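Local coordinates for protein GCN5-related N-acetyltransferase (Kribbella flavida, PDB 4MY0) that binds acetyl-CoA and probably transfers its acetyl group to an amine acceptor, perhaps an aminoglycoside, at residues D20-R25 and D39-A44; Q72-G77 and L187-E192; A300-D305 and D374-T379. All blocks are in the same frame, centred on the assembly; numbering follows the deposited sequence.

Contact 2 lies deepest, its centre about 8 Å from the centre of the chain, whereas contacts 1 and 3 sit farther out, at about 22 and 25 Å, on opposite sides of it. Strand 61-75 links the first two: its early residues support Val21 of contact 1, and its last ones form contact 2. The chemistry follows the place. Contact 1 is a surface meeting of two helices around one indole, with a water at its edge. Contact 2 is mainly backbone pairing, joining the two acetyltransferase (GNAT) domains. Contact 3, in the sterol carrier protein domain, sets a helix on a sheet mainly through aliphatic side chains, and that helix also touches a neighbouring subunit.

Contact 1. Residues D20-R25 and D39-A44; sequences DVLRVR and DWVRDA
Trp40 reaches from helix 34-49 toward helix 18-26, its CG anti to the backbone N (chi1 -173°), and its indole lies between segments whose axes pass 12.0 Å apart. Leu22 meets it tip to tip. The end of the leucine lies over one face of the ring, Leu22 CD2 standing 3.6 Å from the centroid of the Trp40 six-membered ring and only 14° off its normal, a CH-pi contact over the benzene half of the indole. The other methyl, Leu22 CD1, brushes Val41 CG2 at 4.3 Å. On the opposite face, toward the rim, Ala44 CB, one turn on, lies 3.7 Å above the ring plane of Trp40; a small side chain suits a place so close to the indole. Val21 crosses the indole at about a right angle, Val21 CG1 touching the far corner of the benzene half at Trp40 CH2 (3.8 Å). Phe53 of strand 53-58 packs on Val21, Trp40 and Ala44, tying both helices to the sheet of the acetyltransferase domain.

Arg25 behaves differently. Its extended chain slides past the indole in the opposite direction; Arg25 CD lies 3.9 Å from Trp40 NE1, and the guanidinium plane is turned 74° from the ring. One water, lying in the indole plane, accepts from Arg25 NE and, more weakly, from Trp40 NE1. The chemistry is therefore divided: aliphatic groups hold the indole by its two faces, while its N-H and the arginine, whose side chain is about 9 Å from the bound coenzyme, share a water at the polar edge.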
loop_
_atom_site.group_PDB
_atom_site.type_symbol
_atom_site.label_atom_id
_atom_site.label_comp_id
_atom_site.label_asym_id
_atom_site.label_seq_id
_atom_site.Cartn_x
_atom_site.Cartn_y
_atom_site.Cartn_z
ATOM N N ASP C 20 -16.805 -20.437 -29.628
ATOM C CA ASP C 20 -15.430 -20.937 -29.682
ATOM C C ASP C 20 -14.396 -19.812 -29.562
ATOM O O ASP C 20 -13.380 -19.963 -28.866
ATOM C CB ASP C 20 -15.201 -21.751 -30.958
ATOM C CG ASP C 20 -16.086 -22.986 -31.024
ATOM O OD1 ASP C 20 -15.691 -24.022 -30.445
ATOM O OD2 ASP C 20 -17.176 -22.918 -31.645
ATOM N N VAL C 21 -14.641 -18.688 -30.235
ATOM C CA VAL C 21 -13.739 -17.543 -30.094
ATOM C C VAL C 21 -13.710 -17.095 -28.634
ATOM O O VAL C 21 -12.647 -16.786 -28.099
ATOM C CB VAL C 21 -14.151 -16.377 -31.002
ATOM C CG1 VAL C 21 -13.312 -15.137 -30.685
ATOM C CG2 VAL C 21 -13.993 -16.777 -32.475
ATOM N N LEU C 22 -14.878 -17.087 -27.987
ATOM C CA LEU C 22 -14.955 -16.740 -26.566
ATOM C C LEU C 22 -14.116 -17.653 -25.666
ATOM O O LEU C 22 -13.543 -17.174 -24.682
ATOM C CB LEU C 22 -16.403 -16.715 -26.076
ATOM C CG LEU C 22 -17.170 -15.458 -26.471
ATOM C CD1 LEU C 22 -18.623 -15.579 -26.059
ATOM C CD2 LEU C 22 -16.532 -14.234 -25.842
ATOM N N ARG C 23 -14.051 -18.950 -25.989
ATOM C CA ARG C 23 -13.175 -19.864 -25.246
ATOM C C ARG C 23 -11.726 -19.432 -25.377
ATOM O O ARG C 23 -11.001 -19.359 -24.385
ATOM C CB ARG C 23 -13.303 -21.311 -25.736
ATOM C CG ARG C 23 -12.484 -22.310 -24.879
ATOM C CD ARG C 23 -11.862 -23.457 -25.690
ATOM N NE ARG C 23 -12.857 -24.117 -26.532
ATOM C CZ ARG C 23 -12.876 -24.055 -27.861
ATOM N NH1 ARG C 23 -11.934 -23.389 -28.516
ATOM N NH2 ARG C 23 -13.830 -24.679 -28.539
ATOM N N VAL C 24 -11.295 -19.154 -26.605
ATOM C CA VAL C 24 -9.916 -18.740 -26.827
ATOM C C VAL C 24 -9.641 -17.402 -26.131
ATOM O O VAL C 24 -8.568 -17.181 -25.569
ATOM C CB VAL C 24 -9.594 -18.629 -28.329
ATOM C CG1 VAL C 24 -8.120 -18.253 -28.533
ATOM C CG2 VAL C 24 -9.907 -19.929 -29.029
ATOM N N ARG C 25 -10.619 -16.511 -26.162
ATOM C CA ARG C 25 -10.463 -15.221 -25.514
ATOM C C ARG C 25 -10.335 -15.385 -23.997
ATOM O O ARG C 25 -9.486 -14.751 -23.382
ATOM C CB ARG C 25 -11.644 -14.300 -25.835
ATOM C CG ARG C 25 -11.468 -12.902 -25.272
ATOM C CD ARG C 25 -12.785 -12.111 -25.200
ATOM N NE ARG C 25 -12.540 -10.816 -24.574
ATOM C CZ ARG C 25 -12.370 -10.650 -23.262
ATOM N NH1 ARG C 25 -12.127 -9.441 -22.778
ATOM N NH2 ARG C 25 -12.431 -11.694 -22.436
ATOM N N ASP C 39 -23.027 -8.325 -24.445
ATOM C CA ASP C 39 -22.620 -7.152 -25.209
ATOM C C ASP C 39 -21.494 -7.464 -26.196
ATOM O O ASP C 39 -21.285 -6.726 -27.163
ATOM C CB ASP C 39 -22.188 -6.018 -24.270
ATOM C CG ASP C 39 -23.368 -5.331 -23.595
ATOM O OD1 ASP C 39 -23.775 -5.773 -22.496
ATOM O OD2 ASP C 39 -23.882 -4.343 -24.165
ATOM N N TRP C 40 -20.763 -8.548 -25.950
ATOM C CA TRP C 40 -19.632 -8.907 -26.803
ATOM C C TRP C 40 -20.122 -9.638 -28.051
ATOM O O TRP C 40 -19.674 -9.351 -29.163
ATOM C CB TRP C 40 -18.621 -9.765 -26.028
ATOM C CG TRP C 40 -17.347 -10.056 -26.770
ATOM C CD1 TRP C 40 -16.139 -9.414 -26.635
ATOM C CD2 TRP C 40 -17.143 -11.092 -27.743
ATOM N NE1 TRP C 40 -15.200 -9.991 -27.471
ATOM C CE2 TRP C 40 -15.797 -11.017 -28.167
ATOM C CE3 TRP C 40 -17.969 -12.081 -28.294
ATOM C CZ2 TRP C 40 -15.263 -11.893 -29.117
ATOM C CZ3 TRP C 40 -17.443 -12.940 -29.239
ATOM C CH2 TRP C 40 -16.106 -12.841 -29.644
ATOM N N VAL C 41 -21.046 -10.577 -27.853
ATOM C CA VAL C 41 -21.659 -11.318 -28.949
ATOM C C VAL C 41 -22.364 -10.387 -29.931
ATOM O O VAL C 41 -22.165 -10.483 -31.146
ATOM C CB VAL C 41 -22.658 -12.354 -28.426
ATOM C CG1 VAL C 41 -23.350 -13.061 -29.585
ATOM C CG2 VAL C 41 -21.946 -13.357 -27.543
ATOM N N ARG C 42 -23.185 -9.487 -29.397
ATOM C CA ARG C 42 -23.900 -8.522 -30.226
ATOM C C ARG C 42 -22.923 -7.664 -31.029
ATOM O O ARG C 42 -23.122 -7.429 -32.223
ATOM C CB ARG C 42 -24.812 -7.646 -29.363
ATOM C CG ARG C 42 -25.605 -6.607 -30.150
ATOM C CD ARG C 42 -26.472 -5.739 -29.240
ATOM N NE ARG C 42 -25.678 -4.894 -28.348
ATOM C CZ ARG C 42 -25.655 -5.014 -27.022
ATOM N NH1 ARG C 42 -26.388 -5.946 -26.424
ATOM N NH2 ARG C 42 -24.899 -4.199 -26.294
ATOM N N ASP C 43 -21.851 -7.219 -30.382
ATOM C CA ASP C 43 -20.816 -6.457 -31.075
ATOM C C ASP C 43 -20.085 -7.309 -32.120
ATOM O O ASP C 43 -19.772 -6.836 -33.214
ATOM C CB ASP C 43 -19.812 -5.868 -30.077
ATOM C CG ASP C 43 -20.213 -4.483 -29.590
ATOM O OD1 ASP C 43 -19.834 -3.490 -30.256
ATOM O OD2 ASP C 43 -20.904 -4.387 -28.547
ATOM N N ALA C 44 -19.827 -8.570 -31.783
ATOM C CA ALA C 44 -19.067 -9.458 -32.668
ATOM C C ALA C 44 -19.805 -9.733 -33.993
ATOM O O ALA C 44 -19.185 -9.819 -35.051
ATOM C CB ALA C 44 -18.737 -10.766 -31.947
HETATM O O HOH W 1 -11.900 -9.532 -27.438
#

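Contact 2. Residues Q72-G77 and L187-E192; sequences QQWWGG and LLVWPE
The indole of Trp74 turns its pyrrole edge to the partner segment: Leu187 O lies near the ring plane, 3.5 Å from Trp74 CD1. Gly77 C also lies at the ring's edge, in plane, and Val189 CG2 comes in obliquely to within 3.5 Å of Trp74 NE1. His179 of helix 168-182 adds a T-shaped stack with the same indole. Trp75 leaves on the other side of the strand, and Trp75 NE1 donates to Gln73 OE1 (2.8 Å), rising well above the plane of the amide carbonyl. Since Gln73 NE2 gives a hydrogen bond to Gly186 O, both ends of this buried amide are satisfied, which suits a polar residue packed among Met82, Trp280 and Leu282.

Beneath the side chains is a short antiparallel bridge. It joins strand 61-75, in the first acetyltransferase domain, to strand 188-189, in the second, so the pairing stitches together two GNAT units far apart in sequence. Gln72 and Val189 are the hydrogen-bonded pair: Val189 N donates to Gln72 O at 2.8 Å, while the return bond from Gln72 N to Val189 O is straight but weak. Gln73 and Leu188 follow as the non-hydrogen-bonded pair. Leu187 O then receives Trp74 N at 2.9 Å, lying in its carbonyl plane, and a CA-H...O contact from Gln73.

Val189 suits its position because its short side chain serves two neighbours: Val189 CB lies 3.6 Å from Gln72 CB on the same face of the sheet, while CG2, anti to the carbonyl carbon, reaches Trp74. Past the tryptophans, Gly76 and Gly77 both take positive phi and turn the chain into strand 78-90, with Gly76 N hydrogen-bonded to Ser185 OG.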
loop_
_atom_site.group_PDB
_atom_site.type_symbol
_atom_site.label_atom_id
_atom_site.label_comp_id
_atom_site.label_asym_id
_atom_site.label_seq_id
_atom_site.Cartn_x
_atom_site.Cartn_y
_atom_site.Cartn_z
ATOM N N GLN C 72 -11.747 5.686 -38.933
ATOM C CA GLN C 72 -10.922 6.636 -39.665
ATOM C C GLN C 72 -9.961 7.187 -38.625
ATOM O O GLN C 72 -10.217 7.068 -37.417
ATOM C CB GLN C 72 -11.754 7.758 -40.300
ATOM C CG GLN C 72 -12.895 7.255 -41.179
ATOM C CD GLN C 72 -13.312 8.260 -42.224
ATOM O OE1 GLN C 72 -12.550 8.564 -43.142
ATOM N NE2 GLN C 72 -14.528 8.780 -42.101
ATOM N N GLN C 73 -8.846 7.761 -39.067
ATOM C CA GLN C 73 -7.887 8.326 -38.119
ATOM C C GLN C 73 -7.415 9.675 -38.630
ATOM O O GLN C 73 -7.115 9.840 -39.818
ATOM C CB GLN C 73 -6.704 7.385 -37.871
ATOM C CG GLN C 73 -5.897 7.752 -36.618
ATOM C CD GLN C 73 -4.695 6.855 -36.414
ATOM O OE1 GLN C 73 -4.140 6.321 -37.372
ATOM N NE2 GLN C 73 -4.289 6.681 -35.160
ATOM N N TRP C 74 -7.384 10.654 -37.737
ATOM C CA TRP C 74 -6.960 11.992 -38.128
ATOM C C TRP C 74 -5.457 11.992 -38.362
ATOM O O TRP C 74 -4.702 11.447 -37.554
ATOM C CB TRP C 74 -7.308 12.990 -37.025
ATOM C CG TRP C 74 -8.776 13.337 -36.959
ATOM C CD1 TRP C 74 -9.727 12.773 -36.150
ATOM C CD2 TRP C 74 -9.448 14.341 -37.730
ATOM N NE1 TRP C 74 -10.947 13.371 -36.375
ATOM C CE2 TRP C 74 -10.803 14.337 -37.339
ATOM C CE3 TRP C 74 -9.031 15.241 -38.717
ATOM C CZ2 TRP C 74 -11.749 15.196 -37.904
ATOM C CZ3 TRP C 74 -9.966 16.103 -39.270
ATOM C CH2 TRP C 74 -11.311 16.074 -38.864
ATOM N N TRP C 75 -5.026 12.582 -39.475
ATOM C CA TRP C 75 -3.603 12.824 -39.691
ATOM C C TRP C 75 -3.403 14.183 -40.338
ATOM O O TRP C 75 -3.863 14.424 -41.473
ATOM C CB TRP C 75 -2.964 11.703 -40.518
ATOM C CG TRP C 75 -2.752 10.449 -39.705
ATOM C CD1 TRP C 75 -3.499 9.302 -39.754
ATOM C CD2 TRP C 75 -1.747 10.231 -38.704
ATOM N NE1 TRP C 75 -3.005 8.380 -38.860
ATOM C CE2 TRP C 75 -1.933 8.927 -38.196
ATOM C CE3 TRP C 75 -0.703 11.007 -38.193
ATOM C CZ2 TRP C 75 -1.113 8.383 -37.199
ATOM C CZ3 TRP C 75 0.108 10.467 -37.190
ATOM C CH2 TRP C 75 -0.100 9.170 -36.711
ATOM N N GLY C 76 -2.742 15.077 -39.598
ATOM C CA GLY C 76 -2.572 16.458 -40.027
ATOM C C GLY C 76 -3.886 17.124 -40.369
ATOM O O GLY C 76 -3.981 17.869 -41.346
ATOM N N GLY C 77 -4.923 16.854 -39.579
ATOM C CA GLY C 77 -6.199 17.517 -39.798
ATOM C C GLY C 77 -7.036 16.986 -40.959
ATOM O O GLY C 77 -7.989 17.637 -41.380
ATOM N N LEU C 187 -6.049 10.879 -33.558
ATOM C CA LEU C 187 -7.386 10.645 -32.999
ATOM C C LEU C 187 -8.286 9.721 -33.836
ATOM O O LEU C 187 -8.278 9.780 -35.070
ATOM C CB LEU C 187 -8.069 11.990 -32.760
ATOM C CG LEU C 187 -7.344 12.751 -31.655
ATOM C CD1 LEU C 187 -6.885 14.122 -32.100
ATOM C CD2 LEU C 187 -8.229 12.839 -30.425
ATOM N N LEU C 188 -9.066 8.879 -33.155
ATOM C CA LEU C 188 -10.015 7.995 -33.833
ATOM C C LEU C 188 -11.264 8.748 -34.294
ATOM O O LEU C 188 -11.729 9.670 -33.618
ATOM C CB LEU C 188 -10.458 6.855 -32.916
ATOM C CG LEU C 188 -9.444 5.840 -32.399
ATOM C CD1 LEU C 188 -10.140 4.769 -31.577
ATOM C CD2 LEU C 188 -8.722 5.225 -33.557
ATOM N N VAL C 189 -11.804 8.337 -35.438
ATOM C CA VAL C 189 -13.142 8.741 -35.863
ATOM C C VAL C 189 -14.042 7.509 -35.755
ATOM O O VAL C 189 -13.785 6.494 -36.406
ATOM C CB VAL C 189 -13.157 9.199 -37.326
ATOM C CG1 VAL C 189 -14.579 9.547 -37.752
ATOM C CG2 VAL C 189 -12.223 10.371 -37.532
ATOM N N TRP C 190 -15.079 7.588 -34.929
ATOM C CA TRP C 190 -16.018 6.486 -34.777
ATOM C C TRP C 190 -17.233 6.714 -35.660
ATOM O O TRP C 190 -17.590 7.858 -35.943
ATOM C CB TRP C 190 -16.496 6.387 -33.322
ATOM C CG TRP C 190 -15.454 5.963 -32.335
ATOM C CD1 TRP C 190 -14.555 6.764 -31.686
ATOM C CD2 TRP C 190 -15.221 4.631 -31.861
ATOM N NE1 TRP C 190 -13.766 6.001 -30.848
ATOM C CE2 TRP C 190 -14.162 4.689 -30.938
ATOM C CE3 TRP C 190 -15.805 3.391 -32.134
ATOM C CZ2 TRP C 190 -13.674 3.552 -30.290
ATOM C CZ3 TRP C 190 -15.322 2.269 -31.489
ATOM C CH2 TRP C 190 -14.272 2.352 -30.586
ATOM N N PRO C 191 -17.895 5.626 -36.081
ATOM C CA PRO C 191 -19.196 5.766 -36.756
ATOM C C PRO C 191 -20.185 6.555 -35.891
ATOM O O PRO C 191 -20.111 6.463 -34.660
ATOM C CB PRO C 191 -19.679 4.320 -36.885
ATOM C CG PRO C 191 -18.417 3.480 -36.827
ATOM C CD PRO C 191 -17.489 4.217 -35.905
ATOM N N GLU C 192 -21.083 7.315 -36.514
ATOM C CA GLU C 192 -22.097 8.079 -35.782
ATOM C C GLU C 192 -22.941 7.175 -34.883
ATOM O O GLU C 192 -23.331 7.572 -33.778
ATOM C CB GLU C 192 -23.011 8.842 -36.749
ATOM C CG GLU C 192 -24.205 9.525 -36.079
ATOM C CD GLU C 192 -24.966 10.446 -37.020
ATOM O OE1 GLU C 192 -26.207 10.543 -36.892
ATOM O OE2 GLU C 192 -24.320 11.080 -37.882
#

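Contact 3. Residues A300-D305 and D374-T379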
loop_
_atom_site.group_PDB
_atom_site.type_symbol
_atom_site.label_atom_id
_atom_site.label_comp_id
_atom_site.label_asym_id
_atom_site.label_seq_id
_atom_site.Cartn_x
_atom_site.Cartn_y
_atom_site.Cartn_z
ATOM N N ALA C 300 4.887 23.914 -45.450
ATOM C CA ALA C 300 5.896 22.885 -45.696
ATOM C C ALA C 300 5.999 22.526 -47.175
ATOM O O ALA C 300 4.993 22.357 -47.863
ATOM C CB ALA C 300 5.611 21.636 -44.867
ATOM N N ALA C 301 7.231 22.424 -47.658
ATOM C CA ALA C 301 7.492 21.983 -49.021
ATOM C C ALA C 301 8.631 20.963 -49.015
ATOM O O ALA C 301 9.622 21.134 -48.296
ATOM C CB ALA C 301 7.837 23.160 -49.900
ATOM N N ALA C 302 8.488 19.903 -49.807
ATOM C CA ALA C 302 9.493 18.847 -49.837
ATOM C C ALA C 302 9.425 18.025 -51.110
ATOM O O ALA C 302 8.352 17.582 -51.517
ATOM C CB ALA C 302 9.341 17.942 -48.628
ATOM N N GLU C 303 10.583 17.823 -51.729
ATOM C CA GLU C 303 10.732 16.892 -52.841
ATOM C C GLU C 303 11.868 15.958 -52.455
ATOM O O GLU C 303 13.026 16.372 -52.429
ATOM C CB GLU C 303 11.098 17.630 -54.126
ATOM C CG GLU C 303 10.152 18.766 -54.500
ATOM C CD GLU C 303 8.820 18.284 -55.052
ATOM O OE1 GLU C 303 7.899 19.116 -55.194
ATOM O OE2 GLU C 303 8.692 17.079 -55.353
ATOM N N VAL C 304 11.539 14.707 -52.147
ATOM C CA VAL C 304 12.499 13.774 -51.570
ATOM C C VAL C 304 12.186 12.365 -52.034
ATOM O O VAL C 304 11.020 11.963 -52.040
ATOM C CB VAL C 304 12.396 13.755 -50.018
ATOM C CG1 VAL C 304 13.319 12.708 -49.435
ATOM C CG2 VAL C 304 12.721 15.113 -49.431
ATOM N N ASP C 305 13.212 11.604 -52.396
ATOM C CA ASP C 305 13.007 10.184 -52.694
ATOM C C ASP C 305 13.043 9.311 -51.432
ATOM O O ASP C 305 13.756 9.613 -50.470
ATOM C CB ASP C 305 14.029 9.691 -53.729
ATOM C CG ASP C 305 13.601 9.984 -55.174
ATOM O OD1 ASP C 305 12.685 10.815 -55.383
ATOM O OD2 ASP C 305 14.188 9.382 -56.106
ATOM N N ASP C 374 16.601 14.652 -44.601
ATOM C CA ASP C 374 16.103 14.550 -43.225
ATOM C C ASP C 374 15.333 15.790 -42.785
ATOM O O ASP C 374 14.264 15.691 -42.183
ATOM C CB ASP C 374 17.262 14.311 -42.250
ATOM C CG ASP C 374 17.754 12.874 -42.257
ATOM O OD1 ASP C 374 18.390 12.463 -41.259
ATOM O OD2 ASP C 374 17.504 12.155 -43.250
ATOM N N ARG C 375 15.882 16.958 -43.092
ATOM C CA ARG C 375 15.254 18.216 -42.707
ATOM C C ARG C 375 13.927 18.444 -43.431
ATOM O O ARG C 375 12.947 18.863 -42.812
ATOM C CB ARG C 375 16.210 19.388 -42.935
ATOM C CG ARG C 375 17.256 19.532 -41.845
ATOM C CD ARG C 375 18.054 20.819 -41.988
ATOM N NE ARG C 375 19.033 20.737 -43.065
ATOM C CZ ARG C 375 20.251 20.221 -42.928
ATOM N NH1 ARG C 375 21.081 20.187 -43.964
ATOM N NH2 ARG C 375 20.641 19.737 -41.755
ATOM N N LEU C 376 13.900 18.170 -44.733
ATOM C CA LEU C 376 12.661 18.265 -45.511
ATOM C C LEU C 376 11.575 17.330 -44.959
ATOM O O LEU C 376 10.454 17.757 -44.666
ATOM C CB LEU C 376 12.918 17.959 -46.994
ATOM C CG LEU C 376 13.447 19.046 -47.942
ATOM C CD1 LEU C 376 13.578 20.413 -47.270
ATOM C CD2 LEU C 376 14.765 18.622 -48.569
ATOM N N LEU C 377 11.911 16.054 -44.812
ATOM C CA LEU C 377 10.966 15.086 -44.269
ATOM C C LEU C 377 10.480 15.460 -42.872
ATOM O O LEU C 377 9.297 15.302 -42.554
ATOM C CB LEU C 377 11.592 13.694 -44.244
ATOM C CG LEU C 377 11.808 13.054 -45.610
ATOM C CD1 LEU C 377 12.637 11.786 -45.466
ATOM C CD2 LEU C 377 10.471 12.752 -46.249
ATOM N N ASP C 378 11.392 15.949 -42.035
ATOM C CA ASP C 378 11.040 16.302 -40.660
ATOM C C ASP C 378 9.920 17.351 -40.613
ATOM O O ASP C 378 8.914 17.169 -39.921
ATOM C CB ASP C 378 12.278 16.779 -39.883
ATOM C CG ASP C 378 12.938 15.659 -39.061
ATOM O OD1 ASP C 378 12.506 14.487 -39.148
ATOM O OD2 ASP C 378 13.904 15.953 -38.324
ATOM N N THR C 379 10.077 18.437 -41.365
ATOM C CA THR C 379 9.060 19.496 -41.367
ATOM C C THR C 379 7.757 19.107 -42.087
ATOM O O THR C 379 6.667 19.436 -41.621
ATOM C CB THR C 379 9.613 20.826 -41.920
ATOM O OG1 THR C 379 10.155 20.617 -43.228
ATOM C CG2 THR C 379 10.706 21.348 -41.006
#
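The axis of strand 302-305 passes 8.2 Å from that of helix segment 374-379, their directions 120° apart, so the helix lies obliquely across one face of the sheet. Along the segment the side chains alternate: Ala300, Ala302 and Val304 point toward the helix, Ala301, Glu303 and Asp305 away. Ala302, with only a methyl, lets the backbones come close, Ala302 CB resting 3.9 Å from Leu376 CB. Val304, two residues on, uses both branches. Val304 CG2 presses on Leu376 CB at 3.8 Å, and Val304 CG1, anti to the backbone N, meets Leu377 CG at 4.1 Å, so the valine straddles two successive leucines, crossing each obliquely. An alanine in place of Val304 would remove both branches and would probably loosen the grip of the strand on Leu376 and Leu377. Leu376 turns CD1 almost into eclipse with its own CA (chi2 -4°), placing Leu376 CD1 4.1 Å from Ala301 O.

Just before the strand, Ala300 CB approaches Thr379 O. The hydroxyl Thr379 OG1 donates back to Leu376 O, 3.2 Å away, an intrahelical bond that lets a polar side chain stand beside an apolar patch.

Strand 302-309 is the middle one of a five-stranded sheet in the sterol carrier protein domain, and Leu377 also reaches Leu341 of neighbouring strand 341-344. Asp378 forms a salt bridge with Arg183 of a neighbouring subunit. The charges are thus sorted by side: acids on the far face of the strand pair with residues such as Arg319 and His321, while between strand and helix aliphatic contacts alone join the side chains.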